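Phosphonate monoester hydrolase (Ruegeria pomeroyi, PDB 4UPK) is a hydrolase of the sulfatase family, in the alkaline phosphatase clan, and is found as an assembly of four protein chains. Local coordinates at residues Y180-Y185 against P204-A209; P199-P204 against L294-L299; L462-F467 against A503-Q508. One frame throughout, in Å; residues are numbered along the deposited sequence.

Contacts 1 and 2 are neighbours, both built on the long loop that joins helix 169-177 to helix 213-224. Their centres lie about 15 Å apart and they share P204. Along the chain they cross: contact 1 closes the loop on itself through 180-185 and 204-209, whereas contact 2 ties 199-204 to 294-299, which precedes helix 303-333. Contact 3 is separate, pairing a hairpin of the four-stranded antiparallel sheet with helix 499-515. Its centre is about 49 Å from that of contact 1, on the opposite side of the chain's centre, and about 43 Å from that of contact 2. The nearest atoms remain about 29 Å and about 27 Å away, respectively.

Contact 1 (Y180-Y185 against P204-A209); sequences YAFDDY and PAMYRA
A pair of Met-aromatic contacts, M206 against Y180 and F182, helps close the irregular loop between helix 169-177 and helix 213-224 upon itself. M206 SD lies 5.4 Å from the centroid of the Y180 ring and 5.3 Å from that of the F182 ring. Both approaches are oblique, about midway between ring normal and ring plane, so the sulfur sits squarely over neither ring. The bent M206 chain, with CE swung aside at chi3 78°, brings this methyl to 3.9 Å from Y180 CB, while the same CE meets the edge of the Y207 ring in its plane. F182 also rests on Q172 and L175 of helix 169-177, and this places the contact beside that helix.

Y180 reaches across to the other segment with its ring and hydroxyl. Y207 CB lies 4.0 Å above one face of its ring, displaced toward the rim, and M206 O comes obliquely to 3.4 Å from Y180 CE1. The Y207 ring itself leads off and meets W171 edge-to-face. At the end of the tyrosine, the backbone N of R208 donates to Y180 OH over 3.1 Å, with an N-H...O angle of 179°, so the bond is essentially straight. D211 OD2 is a second hydrogen-bonding partner of this hydroxyl; the two bonds together anchor the phenol against the backbone approaching helix 213-224. R208, whose NH2 makes a salt bridge with E210 OE2, lays its aliphatic base beside the phenol oxygen, with CG 3.7 Å from Y180 OH.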
loop_
_atom_site.group_PDB
_atom_site.type_symbol
_atom_site.label_atom_id
_atom_site.label_comp_id
_atom_site.label_asym_id
_atom_site.label_seq_id
_atom_site.Cartn_x
_atom_site.Cartn_y
_atom_site.Cartn_z
ATOM N N TYR A 180 -24.382 -32.438 -23.712
ATOM C CA TYR A 180 -23.208 -33.060 -24.304
ATOM C C TYR A 180 -22.542 -33.987 -23.281
ATOM O O TYR A 180 -22.465 -33.658 -22.099
ATOM C CB TYR A 180 -22.223 -32.025 -24.857
ATOM C CG TYR A 180 -22.730 -31.284 -26.076
ATOM C CD1 TYR A 180 -22.676 -31.863 -27.340
ATOM C CD2 TYR A 180 -23.211 -29.983 -25.975
ATOM C CE1 TYR A 180 -23.123 -31.178 -28.468
ATOM C CE2 TYR A 180 -23.638 -29.278 -27.101
ATOM C CZ TYR A 180 -23.598 -29.883 -28.344
ATOM O OH TYR A 180 -24.016 -29.185 -29.446
ATOM N N ALA A 181 -22.109 -35.158 -23.729
ATOM C CA ALA A 181 -21.516 -36.141 -22.843
ATOM C C ALA A 181 -20.009 -36.020 -22.861
ATOM O O ALA A 181 -19.395 -36.192 -23.916
ATOM C CB ALA A 181 -21.955 -37.548 -23.253
ATOM N N PHE A 182 -19.413 -35.672 -21.709
ATOM C CA PHE A 182 -17.959 -35.556 -21.533
ATOM C C PHE A 182 -17.595 -35.678 -20.062
ATOM O O PHE A 182 -18.148 -34.969 -19.223
ATOM C CB PHE A 182 -17.351 -34.293 -22.198
ATOM C CG PHE A 182 -17.776 -32.950 -21.646
ATOM C CD1 PHE A 182 -18.982 -32.363 -22.038
ATOM C CD2 PHE A 182 -16.960 -32.257 -20.753
ATOM C CE1 PHE A 182 -19.378 -31.125 -21.519
ATOM C CE2 PHE A 182 -17.336 -31.001 -20.266
ATOM C CZ PHE A 182 -18.547 -30.446 -20.646
ATOM N N ASP A 183 -16.716 -36.625 -19.746
ATOM C CA ASP A 183 -16.285 -36.866 -18.367
ATOM C C ASP A 183 -15.037 -36.065 -17.994
ATOM O O ASP A 183 -14.700 -35.972 -16.817
ATOM C CB ASP A 183 -16.104 -38.371 -18.117
ATOM C CG ASP A 183 -17.426 -39.111 -18.048
ATOM O OD1 ASP A 183 -17.942 -39.508 -19.120
ATOM O OD2 ASP A 183 -17.968 -39.253 -16.932
ATOM N N ASP A 184 -14.386 -35.463 -19.000
ATOM C CA ASP A 184 -13.175 -34.641 -18.891
ATOM C C ASP A 184 -13.273 -33.485 -19.884
ATOM O O ASP A 184 -13.777 -33.682 -20.994
ATOM C CB ASP A 184 -11.939 -35.494 -19.250
ATOM C CG ASP A 184 -11.008 -35.840 -18.105
ATOM O OD1 ASP A 184 -11.490 -36.409 -17.083
ATOM O OD2 ASP A 184 -9.795 -35.629 -18.258
ATOM N N TYR A 185 -12.768 -32.298 -19.503
ATOM C CA TYR A 185 -12.726 -31.108 -20.364
ATOM C C TYR A 185 -11.929 -31.372 -21.661
ATOM O O TYR A 185 -12.345 -30.894 -22.721
ATOM C CB TYR A 185 -12.156 -29.898 -19.606
ATOM C CG TYR A 185 -11.976 -28.616 -20.409
ATOM C CD1 TYR A 185 -12.924 -28.217 -21.355
ATOM C CD2 TYR A 185 -10.932 -27.743 -20.132
ATOM C CE1 TYR A 185 -12.778 -27.028 -22.069
ATOM C CE2 TYR A 185 -10.798 -26.534 -20.811
ATOM C CZ TYR A 185 -11.728 -26.172 -21.769
ATOM O OH TYR A 185 -11.570 -24.976 -22.437
ATOM N N PRO A 204 -15.500 -33.514 -37.466
ATOM C CA PRO A 204 -16.217 -32.368 -36.858
ATOM C C PRO A 204 -16.126 -32.355 -35.319
ATOM O O PRO A 204 -15.968 -33.402 -34.702
ATOM C CB PRO A 204 -17.662 -32.552 -37.345
ATOM C CG PRO A 204 -17.791 -34.006 -37.616
ATOM C CD PRO A 204 -16.434 -34.456 -38.119
ATOM N N ALA A 205 -16.189 -31.185 -34.696
ATOM C CA ALA A 205 -16.146 -31.100 -33.235
ATOM C C ALA A 205 -17.387 -31.773 -32.619
ATOM O O ALA A 205 -18.413 -31.886 -33.288
ATOM C CB ALA A 205 -16.053 -29.646 -32.796
ATOM N N MET A 206 -17.264 -32.249 -31.364
ATOM C CA MET A 206 -18.309 -32.898 -30.543
ATOM C C MET A 206 -19.563 -31.997 -30.469
ATOM O O MET A 206 -20.691 -32.483 -30.499
ATOM C CB MET A 206 -17.746 -33.175 -29.116
ATOM C CG MET A 206 -18.806 -33.500 -28.029
ATOM S SD MET A 206 -18.354 -32.961 -26.330
ATOM C CE MET A 206 -18.721 -31.220 -26.443
ATOM N N TYR A 207 -19.337 -30.680 -30.370
ATOM C CA TYR A 207 -20.371 -29.649 -30.270
ATOM C C TYR A 207 -20.769 -29.096 -31.643
ATOM O O TYR A 207 -19.932 -28.996 -32.549
ATOM C CB TYR A 207 -19.912 -28.509 -29.319
ATOM C CG TYR A 207 -18.482 -28.065 -29.551
ATOM C CD1 TYR A 207 -18.175 -27.105 -30.517
ATOM C CD2 TYR A 207 -17.431 -28.613 -28.817
ATOM C CE1 TYR A 207 -16.856 -26.703 -30.745
ATOM C CE2 TYR A 207 -16.108 -28.247 -29.065
ATOM C CZ TYR A 207 -15.825 -27.284 -30.021
ATOM O OH TYR A 207 -14.521 -26.913 -30.242
ATOM N N ARG A 208 -22.045 -28.733 -31.784
ATOM C CA ARG A 208 -22.576 -28.111 -33.008
ATOM C C ARG A 208 -22.033 -26.677 -33.058
ATOM O O ARG A 208 -21.598 -26.163 -32.020
ATOM C CB ARG A 208 -24.119 -28.106 -33.024
ATOM C CG ARG A 208 -24.716 -29.508 -33.041
ATOM C CD ARG A 208 -26.223 -29.519 -32.835
ATOM N NE ARG A 208 -26.926 -29.038 -34.021
ATOM C CZ ARG A 208 -28.030 -28.297 -34.001
ATOM N NH1 ARG A 208 -28.588 -27.951 -32.846
ATOM N NH2 ARG A 208 -28.579 -27.885 -35.138
ATOM N N ALA A 209 -22.026 -26.051 -34.251
ATOM C CA ALA A 209 -21.540 -24.684 -34.465
ATOM C C ALA A 209 -22.192 -23.659 -33.529
ATOM O O ALA A 209 -21.488 -22.820 -32.982
ATOM C CB ALA A 209 -21.731 -24.267 -35.917
#

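Contact 2 (P199-P204 against L294-L299); sequences PRLNGP and LGFPDL
R200 O is engaged twice: it accepts the backbone N-H of G203 at 3.2 Å, and the edge of the F296 ring comes up to it, CZ standing 3.4 Å from R200 O. The first bond closes a type I beta turn from R200 to G203. The second approach lies near the ring plane, a geometry in which the slightly positive ring rim could favour the carbonyl.

F296 thus inserts its far end against the start of the turn. P199 CB meets it obliquely, 3.6 Å from F296 CE2, and L201 supplies the cover over one face. The L201 methyl CD1 stands 4.0 Å from the F296 ring centroid and only 7° from the ring normal, a CH-pi contact placed directly over the centre. L201 CG is anti to the backbone N (chi1 -166°), and from there CD1 reaches both the ring and L299. Two loops of the sulfatase-family chain are joined here at the surface, the turn at R200-G203 and the segment leading into helix 303-333. Side chains of that helix complete the packing: L309 touches L201, and T305 touches L299. The R200 side chain takes no share in the ring packing; its CB points away, and NE forms a salt bridge with D194. L201 and L299 cross at about a right angle, L299 CD2 lying 3.8 Å from L201 CD1.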
loop_
_atom_site.group_PDB
_atom_site.type_symbol
_atom_site.label_atom_id
_atom_site.label_comp_id
_atom_site.label_asym_id
_atom_site.label_seq_id
_atom_site.Cartn_x
_atom_site.Cartn_y
_atom_site.Cartn_z
ATOM N N PRO A 199 -10.122 -42.816 -35.758
ATOM C CA PRO A 199 -9.861 -41.382 -35.522
ATOM C C PRO A 199 -9.687 -40.629 -36.834
ATOM O O PRO A 199 -9.057 -41.137 -37.768
ATOM C CB PRO A 199 -8.580 -41.375 -34.674
ATOM C CG PRO A 199 -8.482 -42.742 -34.108
ATOM C CD PRO A 199 -9.071 -43.652 -35.146
ATOM N N ARG A 200 -10.336 -39.458 -36.921
ATOM C CA ARG A 200 -10.352 -38.601 -38.098
ATOM C C ARG A 200 -9.794 -37.235 -37.702
ATOM O O ARG A 200 -10.345 -36.574 -36.810
ATOM C CB ARG A 200 -11.791 -38.536 -38.690
ATOM C CG ARG A 200 -11.987 -37.616 -39.902
ATOM C CD ARG A 200 -11.181 -37.991 -41.135
ATOM N NE ARG A 200 -11.711 -39.188 -41.788
ATOM C CZ ARG A 200 -11.289 -39.648 -42.963
ATOM N NH1 ARG A 200 -10.311 -39.029 -43.615
ATOM N NH2 ARG A 200 -11.840 -40.732 -43.493
ATOM N N LEU A 201 -8.677 -36.842 -38.346
ATOM C CA LEU A 201 -7.951 -35.591 -38.065
ATOM C C LEU A 201 -8.805 -34.327 -38.209
ATOM O O LEU A 201 -8.778 -33.475 -37.309
ATOM C CB LEU A 201 -6.634 -35.515 -38.879
ATOM C CG LEU A 201 -5.558 -34.454 -38.502
ATOM C CD1 LEU A 201 -5.120 -34.569 -37.046
ATOM C CD2 LEU A 201 -4.352 -34.570 -39.438
ATOM N N ASN A 202 -9.568 -34.219 -39.317
ATOM C CA ASN A 202 -10.473 -33.087 -39.548
ATOM C C ASN A 202 -11.932 -33.471 -39.304
ATOM O O ASN A 202 -12.847 -32.932 -39.943
ATOM C CB ASN A 202 -10.253 -32.427 -40.920
ATOM C CG ASN A 202 -10.435 -33.330 -42.106
ATOM O OD1 ASN A 202 -10.678 -34.540 -41.980
ATOM N ND2 ASN A 202 -10.326 -32.734 -43.293
ATOM N N GLY A 203 -12.131 -34.388 -38.352
ATOM C CA GLY A 203 -13.452 -34.813 -37.915
ATOM C C GLY A 203 -14.173 -33.625 -37.295
ATOM O O GLY A 203 -13.528 -32.738 -36.720
ATOM N N PRO A 204 -15.500 -33.514 -37.466
ATOM C CA PRO A 204 -16.217 -32.368 -36.858
ATOM C C PRO A 204 -16.126 -32.355 -35.319
ATOM O O PRO A 204 -15.968 -33.402 -34.702
ATOM C CB PRO A 204 -17.662 -32.552 -37.345
ATOM C CG PRO A 204 -17.791 -34.006 -37.616
ATOM C CD PRO A 204 -16.434 -34.456 -38.119
ATOM N N LEU A 294 -5.880 -32.957 -30.192
ATOM C CA LEU A 294 -6.101 -33.946 -29.119
ATOM C C LEU A 294 -6.676 -35.257 -29.685
ATOM O O LEU A 294 -7.599 -35.209 -30.501
ATOM C CB LEU A 294 -6.996 -33.393 -27.980
ATOM C CG LEU A 294 -6.377 -32.319 -27.048
ATOM C CD1 LEU A 294 -7.336 -31.968 -25.916
ATOM C CD2 LEU A 294 -5.031 -32.773 -26.428
ATOM N N GLY A 295 -6.084 -36.395 -29.294
ATOM C CA GLY A 295 -6.505 -37.733 -29.716
ATOM C C GLY A 295 -5.631 -38.430 -30.749
ATOM O O GLY A 295 -5.997 -39.507 -31.245
ATOM N N PHE A 296 -4.482 -37.805 -31.102
ATOM C CA PHE A 296 -3.502 -38.269 -32.102
ATOM C C PHE A 296 -2.065 -38.153 -31.505
ATOM O O PHE A 296 -1.326 -37.221 -31.847
ATOM C CB PHE A 296 -3.645 -37.453 -33.413
ATOM C CG PHE A 296 -5.053 -37.418 -33.961
ATOM C CD1 PHE A 296 -5.975 -36.475 -33.503
ATOM C CD2 PHE A 296 -5.469 -38.340 -34.918
ATOM C CE1 PHE A 296 -7.293 -36.480 -33.971
ATOM C CE2 PHE A 296 -6.778 -38.320 -35.406
ATOM C CZ PHE A 296 -7.681 -37.399 -34.921
ATOM N N PRO A 297 -1.680 -39.056 -30.554
ATOM C CA PRO A 297 -0.360 -38.919 -29.922
ATOM C C PRO A 297 0.819 -39.279 -30.822
ATOM O O PRO A 297 1.905 -38.733 -30.633
ATOM C CB PRO A 297 -0.456 -39.827 -28.691
ATOM C CG PRO A 297 -1.460 -40.870 -29.053
ATOM C CD PRO A 297 -2.428 -40.228 -30.012
ATOM N N ASP A 298 0.588 -40.171 -31.802
ATOM C CA ASP A 298 1.588 -40.695 -32.728
ATOM C C ASP A 298 1.488 -40.081 -34.144
ATOM O O ASP A 298 2.095 -40.594 -35.092
ATOM C CB ASP A 298 1.482 -42.232 -32.760
ATOM C CG ASP A 298 1.463 -42.875 -31.376
ATOM O OD1 ASP A 298 2.363 -42.555 -30.549
ATOM O OD2 ASP A 298 0.551 -43.690 -31.113
ATOM N N LEU A 299 0.749 -38.958 -34.268
ATOM C CA LEU A 299 0.512 -38.219 -35.510
ATOM C C LEU A 299 1.815 -37.854 -36.220
ATOM O O LEU A 299 2.676 -37.180 -35.635
ATOM C CB LEU A 299 -0.338 -36.957 -35.238
ATOM C CG LEU A 299 -0.898 -36.226 -36.476
ATOM C CD1 LEU A 299 -1.950 -37.087 -37.221
ATOM C CD2 LEU A 299 -1.445 -34.872 -36.102
#

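Contact 3 (L462-F467 against A503-Q508); sequences LRDARF and ARLSRQ
D464 turns the carbon part of its side chain to L505 while its carboxylate is occupied within its own turn: CB lies 3.6 Å from L505 CD2. The turn joins strands 458-463 and 467-472 of the antiparallel four-stranded sheet into a beta hairpin, and helix 499-515 packs against it. An Asx motif shapes the bend. D464 OD2 accepts the backbone N-H of F467 at 3.2 Å with an angle of 169°, met on the anti side of the carboxylate and 17° out of its plane. A weak bond of 3.4 Å from R466 N reaches D464 OD2 as well, and the backbone closes the hairpin with D464 N to F467 O.

L505 is the helix residue that fills the middle. Its CG is anti to the carbonyl carbon (chi1 -71°), and from this branch point CD1 meets F467 CB at a tight 3.4 Å, whereas CD2 faces L462 CD2 at 3.9 Å as well as D464. L505 also touches L469 and L480, so its side chain packs on the sheet as well as on the turn. One turn later along the helix, Q508 CG packs 4.1 Å from L462 CD1, the two side chains crossing at about a right angle.

D464 and R504 come near without pairing: D464 OD1 and R504 NH1 are 4.6 Å apart, beyond a salt bridge, and R504 NH2 is bound instead to D501 OD1. The R504 guanidinium meets F467 by its edge, with CE2 near the guanidinium plane and 3.8 Å from R504 NH2.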
loop_
_atom_site.group_PDB
_atom_site.type_symbol
_atom_site.label_atom_id
_atom_site.label_comp_id
_atom_site.label_asym_id
_atom_site.label_seq_id
_atom_site.Cartn_x
_atom_site.Cartn_y
_atom_site.Cartn_z
ATOM N N LEU A 462 15.206 -7.035 -34.705
ATOM C CA LEU A 462 15.079 -5.687 -35.259
ATOM C C LEU A 462 14.753 -5.798 -36.753
ATOM O O LEU A 462 15.547 -6.345 -37.505
ATOM C CB LEU A 462 16.335 -4.804 -35.003
ATOM C CG LEU A 462 16.179 -3.319 -35.367
ATOM C CD1 LEU A 462 16.772 -2.431 -34.303
ATOM C CD2 LEU A 462 16.796 -3.002 -36.731
ATOM N N ARG A 463 13.590 -5.295 -37.169
ATOM C CA ARG A 463 13.142 -5.351 -38.560
ATOM C C ARG A 463 13.344 -4.016 -39.214
ATOM O O ARG A 463 12.596 -3.078 -38.970
ATOM C CB ARG A 463 11.682 -5.809 -38.693
ATOM C CG ARG A 463 11.427 -7.194 -38.114
ATOM C CD ARG A 463 9.967 -7.526 -38.090
ATOM N NE ARG A 463 9.715 -8.654 -37.198
ATOM C CZ ARG A 463 9.397 -8.537 -35.913
ATOM N NH1 ARG A 463 9.246 -7.336 -35.365
ATOM N NH2 ARG A 463 9.218 -9.622 -35.168
ATOM N N ASP A 464 14.384 -3.933 -40.024
ATOM C CA ASP A 464 14.768 -2.774 -40.806
ATOM C C ASP A 464 14.090 -2.949 -42.186
ATOM O O ASP A 464 13.589 -4.039 -42.488
ATOM C CB ASP A 464 16.318 -2.779 -40.858
ATOM C CG ASP A 464 17.007 -1.905 -41.866
ATOM O OD1 ASP A 464 16.996 -0.678 -41.686
ATOM O OD2 ASP A 464 17.631 -2.452 -42.785
ATOM N N ALA A 465 14.037 -1.884 -42.999
ATOM C CA ALA A 465 13.431 -1.910 -44.344
ATOM C C ALA A 465 14.012 -3.030 -45.258
ATOM O O ALA A 465 13.280 -3.633 -46.053
ATOM C CB ALA A 465 13.599 -0.553 -45.013
ATOM N N ARG A 466 15.330 -3.300 -45.112
ATOM C CA ARG A 466 16.068 -4.307 -45.860
ATOM C C ARG A 466 16.418 -5.564 -45.019
ATOM O O ARG A 466 16.267 -6.684 -45.493
ATOM C CB ARG A 466 17.351 -3.690 -46.453
ATOM C CG ARG A 466 18.151 -4.697 -47.271
ATOM C CD ARG A 466 19.348 -4.107 -47.933
ATOM N NE ARG A 466 20.164 -5.171 -48.506
ATOM C CZ ARG A 466 21.454 -5.061 -48.781
ATOM N NH1 ARG A 466 22.097 -3.931 -48.538
ATOM N NH2 ARG A 466 22.117 -6.088 -49.278
ATOM N N PHE A 467 16.928 -5.370 -43.805
ATOM C CA PHE A 467 17.356 -6.497 -42.990
ATOM C C PHE A 467 16.523 -6.799 -41.772
ATOM O O PHE A 467 15.772 -5.953 -41.276
ATOM C CB PHE A 467 18.808 -6.292 -42.541
ATOM C CG PHE A 467 19.873 -6.219 -43.613
ATOM C CD1 PHE A 467 20.465 -7.373 -44.106
ATOM C CD2 PHE A 467 20.350 -4.993 -44.060
ATOM C CE1 PHE A 467 21.490 -7.307 -45.063
ATOM C CE2 PHE A 467 21.376 -4.928 -45.012
ATOM C CZ PHE A 467 21.919 -6.090 -45.526
ATOM N N ALA A 503 27.119 -5.002 -37.975
ATOM C CA ALA A 503 27.598 -4.065 -36.963
ATOM C C ALA A 503 26.682 -2.828 -36.817
ATOM O O ALA A 503 26.415 -2.379 -35.690
ATOM C CB ALA A 503 29.034 -3.653 -37.275
ATOM N N ARG A 504 26.207 -2.285 -37.957
ATOM C CA ARG A 504 25.324 -1.116 -38.040
ATOM C C ARG A 504 23.946 -1.394 -37.416
ATOM O O ARG A 504 23.439 -0.568 -36.640
ATOM C CB ARG A 504 25.192 -0.656 -39.512
ATOM C CG ARG A 504 24.226 0.527 -39.730
ATOM C CD ARG A 504 24.080 0.920 -41.191
ATOM N NE ARG A 504 23.811 -0.233 -42.051
ATOM C CZ ARG A 504 22.606 -0.708 -42.335
ATOM N NH1 ARG A 504 21.516 -0.118 -41.849
ATOM N NH2 ARG A 504 22.475 -1.774 -43.109
ATOM N N LEU A 505 23.341 -2.564 -37.756
ATOM C CA LEU A 505 22.031 -2.972 -37.226
ATOM C C LEU A 505 22.071 -3.297 -35.740
ATOM O O LEU A 505 21.119 -2.981 -35.021
ATOM C CB LEU A 505 21.442 -4.145 -38.018
ATOM C CG LEU A 505 20.970 -3.809 -39.420
ATOM C CD1 LEU A 505 21.006 -5.010 -40.261
ATOM C CD2 LEU A 505 19.586 -3.189 -39.406
ATOM N N SER A 506 23.159 -3.946 -35.285
ATOM C CA SER A 506 23.371 -4.292 -33.878
ATOM C C SER A 506 23.551 -3.019 -33.011
ATOM O O SER A 506 23.059 -2.981 -31.876
ATOM C CB SER A 506 24.551 -5.250 -33.743
ATOM O OG SER A 506 24.393 -6.073 -32.601
ATOM N N ARG A 507 24.181 -1.958 -33.566
ATOM C CA ARG A 507 24.314 -0.676 -32.847
ATOM C C ARG A 507 22.942 -0.012 -32.757
ATOM O O ARG A 507 22.581 0.527 -31.701
ATOM C CB ARG A 507 25.364 0.251 -33.485
ATOM C CG ARG A 507 25.556 1.611 -32.766
ATOM C CD ARG A 507 26.999 2.106 -32.712
ATOM N NE ARG A 507 27.819 1.554 -33.781
ATOM C CZ ARG A 507 28.884 0.797 -33.590
ATOM N NH1 ARG A 507 29.320 0.553 -32.364
ATOM N NH2 ARG A 507 29.529 0.281 -34.625
ATOM N N GLN A 508 22.164 -0.117 -33.845
ATOM C CA GLN A 508 20.783 0.358 -33.909
ATOM C C GLN A 508 19.921 -0.385 -32.863
ATOM O O GLN A 508 19.103 0.242 -32.195
ATOM C CB GLN A 508 20.235 0.165 -35.333
ATOM C CG GLN A 508 18.898 0.833 -35.586
ATOM C CD GLN A 508 18.686 1.149 -37.037
ATOM O OE1 GLN A 508 19.157 0.436 -37.938
ATOM N NE2 GLN A 508 17.955 2.227 -37.285
#